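PDB 6YIG: calcium-binding EF hand family protein from Arabidopsis thaliana, which probably serves as a calcium-binding endocytic adaptor of the TPLATE complex, the part described here being its N-terminal EH domain. Local coordinates for residues Ser70-Thr75 and Ala98-Pro103. Numbering follows the deposited sequence.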
ATOM      1  N   SER A  70      -0.652   2.077   1.963  0.59 10.13           N
ATOM      2  CA  SER A  70       0.069   0.801   1.962  0.59 11.20           C
ATOM      3  C   SER A  70       0.963   0.684   0.734  0.59 12.34           C
ATOM      4  O   SER A  70       2.037   0.086   0.808  0.59 12.20           O
ATOM      5  CB  SER A  70      -0.891  -0.387   2.041  0.59 11.47           C
ATOM      6  OG  SER A  70      -1.514  -0.699   0.798  0.59 12.67           O
ATOM      7  N   LEU A  71       0.534   1.233  -0.398  1.00 11.62           N
ATOM      8  CA  LEU A  71       1.370   1.247  -1.602  1.00 11.83           C
ATOM      9  C   LEU A  71       2.623   2.092  -1.387  1.00 11.43           C
ATOM     10  O   LEU A  71       3.727   1.716  -1.815  1.00 12.11           O
ATOM     11  CB  LEU A  71       0.558   1.787  -2.785  1.00 13.01           C
ATOM     12  CG  LEU A  71      -0.528   0.847  -3.334  1.00 12.50           C
ATOM     13  CD1 LEU A  71      -1.402   1.638  -4.333  1.00 14.68           C
ATOM     14  CD2 LEU A  71       0.027  -0.421  -3.940  1.00 13.60           C
ATOM     15  N   ARG A  72       2.472   3.248  -0.722  1.00 12.52           N
ATOM     16  CA  ARG A  72       3.619   4.099  -0.435  1.00 11.39           C
ATOM     17  C   ARG A  72       4.608   3.391   0.473  1.00 10.39           C
ATOM     18  O   ARG A  72       5.820   3.469   0.261  1.00 11.78           O
ATOM     19  CB  ARG A  72       3.169   5.417   0.201  1.00 11.47           C
ATOM     20  CG  ARG A  72       2.368   6.294  -0.718  1.00 14.30           C
ATOM     21  CD  ARG A  72       1.896   7.590  -0.048  1.00 13.82           C
ATOM     22  NE  ARG A  72       1.168   8.392  -1.034  1.00 16.76           N
ATOM     23  CZ  ARG A  72      -0.159   8.467  -1.123  1.00 16.31           C
ATOM     24  NH1 ARG A  72      -0.947   7.864  -0.252  1.00 14.50           N
ATOM     25  NH2 ARG A  72      -0.702   9.168  -2.096  1.00 19.47           N
ATOM     26  N   LEU A  73       4.115   2.721   1.506  1.00 10.61           N
ATOM     27  CA  LEU A  73       5.013   1.984   2.386  1.00 10.81           C
ATOM     28  C   LEU A  73       5.701   0.860   1.633  1.00 11.14           C
ATOM     29  O   LEU A  73       6.874   0.561   1.909  1.00 12.37           O
ATOM     30  CB  LEU A  73       4.236   1.465   3.576  1.00 11.59           C
ATOM     31  CG  LEU A  73       3.757   2.533   4.546  1.00 11.16           C
ATOM     32  CD1 LEU A  73       2.811   1.934   5.581  1.00 16.88           C
ATOM     33  CD2 LEU A  73       4.921   3.249   5.216  1.00 14.68           C
ATOM     34  N   VAL A  74       4.989   0.197   0.714  1.00 11.60           N
ATOM     35  CA  VAL A  74       5.616  -0.826  -0.122  1.00 11.37           C
ATOM     36  C   VAL A  74       6.750  -0.233  -0.954  1.00 11.39           C
ATOM     37  O   VAL A  74       7.833  -0.819  -1.053  1.00 13.92           O
ATOM     38  CB  VAL A  74       4.577  -1.551  -0.994  1.00 11.23           C
ATOM     39  CG1 VAL A  74       5.253  -2.352  -2.095  1.00 13.20           C
ATOM     40  CG2 VAL A  74       3.695  -2.426  -0.129  1.00 14.17           C
ATOM     41  N   THR A  75       6.547   0.933  -1.555  1.00 11.14           N
ATOM     42  CA  THR A  75       7.647   1.563  -2.279  1.00 11.70           C
ATOM     43  C   THR A  75       8.849   1.806  -1.381  1.00 14.19           C
ATOM     44  O   THR A  75       9.996   1.537  -1.768  1.00 15.30           O
ATOM     45  CB  THR A  75       7.174   2.877  -2.898  1.00 12.49           C
ATOM     46  OG1 THR A  75       6.144   2.550  -3.823  1.00 13.13           O
ATOM     47  CG2 THR A  75       8.322   3.610  -3.606  1.00 15.37           C
ATOM     48  N   ALA A  98       3.318  12.694  -0.584  1.00 15.04           N
ATOM     49  CA  ALA A  98       3.108  13.056  -1.980  1.00 15.03           C
ATOM     50  C   ALA A  98       4.343  12.809  -2.836  1.00 17.79           C
ATOM     51  O   ALA A  98       4.223  12.720  -4.058  1.00 24.15           O
ATOM     52  CB  ALA A  98       2.689  14.518  -2.082  1.00 16.73           C
ATOM     53  N   LYS A  99       5.518  12.694  -2.232  1.00 17.59           N
ATOM     54  CA  LYS A  99       6.751  12.478  -2.978  1.00 18.98           C
ATOM     55  C   LYS A  99       7.066  11.006  -3.210  1.00 16.27           C
ATOM     56  O   LYS A  99       8.017  10.701  -3.930  1.00 20.17           O
ATOM     57  CB  LYS A  99       7.928  13.125  -2.234  1.00 24.04           C
ATOM     58  CG  LYS A  99       7.795  14.625  -2.042  1.00 31.29           C
ATOM     59  CD  LYS A  99       8.916  15.173  -1.167  1.00 37.19           C
ATOM     60  N   ILE A 100       6.296  10.095  -2.631  1.00 15.85           N
ATOM     61  CA  ILE A 100       6.595   8.669  -2.691  1.00 14.49           C
ATOM     62  C   ILE A 100       5.962   8.097  -3.950  1.00 13.60           C
ATOM     63  O   ILE A 100       4.720   8.173  -4.106  1.00 15.01           O
ATOM     64  CB  ILE A 100       6.104   7.939  -1.439  1.00 14.81           C
ATOM     65  CG1 ILE A 100       6.733   8.548  -0.191  1.00 16.09           C
ATOM     66  CG2 ILE A 100       6.407   6.438  -1.569  1.00 13.16           C
ATOM     67  CD1 ILE A 100       6.160   7.969   1.110  1.00 19.68           C
ATOM     68  N   PRO A 101       6.747   7.537  -4.871  1.00 14.26           N
ATOM     69  CA  PRO A 101       6.186   6.932  -6.084  1.00 15.81           C
ATOM     70  C   PRO A 101       5.331   5.716  -5.770  1.00 15.40           C
ATOM     71  O   PRO A 101       5.457   5.097  -4.705  1.00 15.03           O
ATOM     72  CB  PRO A 101       7.425   6.513  -6.889  1.00 18.59           C
ATOM     73  CG  PRO A 101       8.566   7.228  -6.294  1.00 24.27           C
ATOM     74  CD  PRO A 101       8.226   7.478  -4.856  1.00 16.77           C
ATOM     75  N   PRO A 102       4.458   5.318  -6.691  1.00 15.89           N
ATOM     76  CA  PRO A 102       3.799   4.029  -6.551  1.00 14.85           C
ATOM     77  C   PRO A 102       4.809   2.903  -6.695  1.00 14.75           C
ATOM     78  O   PRO A 102       5.835   3.053  -7.381  1.00 15.30           O
ATOM     79  CB  PRO A 102       2.771   4.027  -7.696  1.00 18.68           C
ATOM     80  CG  PRO A 102       3.311   4.954  -8.683  1.00 21.58           C
ATOM     81  CD  PRO A 102       4.124   5.996  -7.952  1.00 19.53           C
ATOM     82  N   PRO A 103       4.555   1.764  -6.076  1.00 13.84           N
ATOM     83  CA  PRO A 103       5.511   0.654  -6.095  1.00 14.17           C
ATOM     84  C   PRO A 103       5.462  -0.123  -7.407  1.00 14.01           C
ATOM     85  O   PRO A 103       4.651   0.147  -8.303  1.00 15.61           O
ATOM     86  CB  PRO A 103       5.043  -0.197  -4.906  1.00 12.81           C
ATOM     87  CG  PRO A 103       3.535   0.016  -4.902  1.00 15.66           C
ATOM     88  CD  PRO A 103       3.358   1.452  -5.262  1.00 15.84           C
TER
HETATM   89  O   HOH W   1       2.623   9.567  -3.343  1.00 24.45           O
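Thr-75 and Pro-101 supply the one direct hydrogen bond between helix 64-78 and the proline-rich segment 98-103: the hydroxyl OG1 donates to Pro-101 O at 2.8 Å, approaching from above the carbonyl plane with a C=O...donor angle of 139°. With chi1 at -62°, OG1 stands beside the backbone N and anti to the carbonyl carbon, while CG2 lies near Ile-100 CG2. The same oxygen also sits 2.9 Å from Pro-103 N, a close approach without a bond, since a proline nitrogen has no hydrogen to give. An alanine here would probably leave Pro-101 O without its hydroxyl mate and open a gap beside the Pro-103 ring. That ring fits against the helix: its CG meets Leu-71 CD2 at 3.7 Å, its CB meets Val-74 CG1 at 3.5 Å, and both side chains cross it at about a right angle. On the other side of Thr-75, Ile-100 CG2 packs on Arg-72 CB at 3.8 Å. A water in the plane of the Arg-72 guanidinium, at its edge, takes a hydrogen bond from NE at 3.0 Å and gives one to Ile-100 O, linking the two segments a second time. Farther out, Arg-72 makes a cation-pi contact with Phe-13, and Tyr-16 OH is hydrogen-bonded to Pro-103 O. The contact thus illustrates how the segment following helix 85-93 lies across an EF-hand helix in this EH domain: Ile-100 touches Ala-91 of helix 85-93, and Pro-102 touches Gln-12 and Phe-13 of helix 12-20, while Leu-71 and Val-74 also reach Phe-37 of helix 30-37.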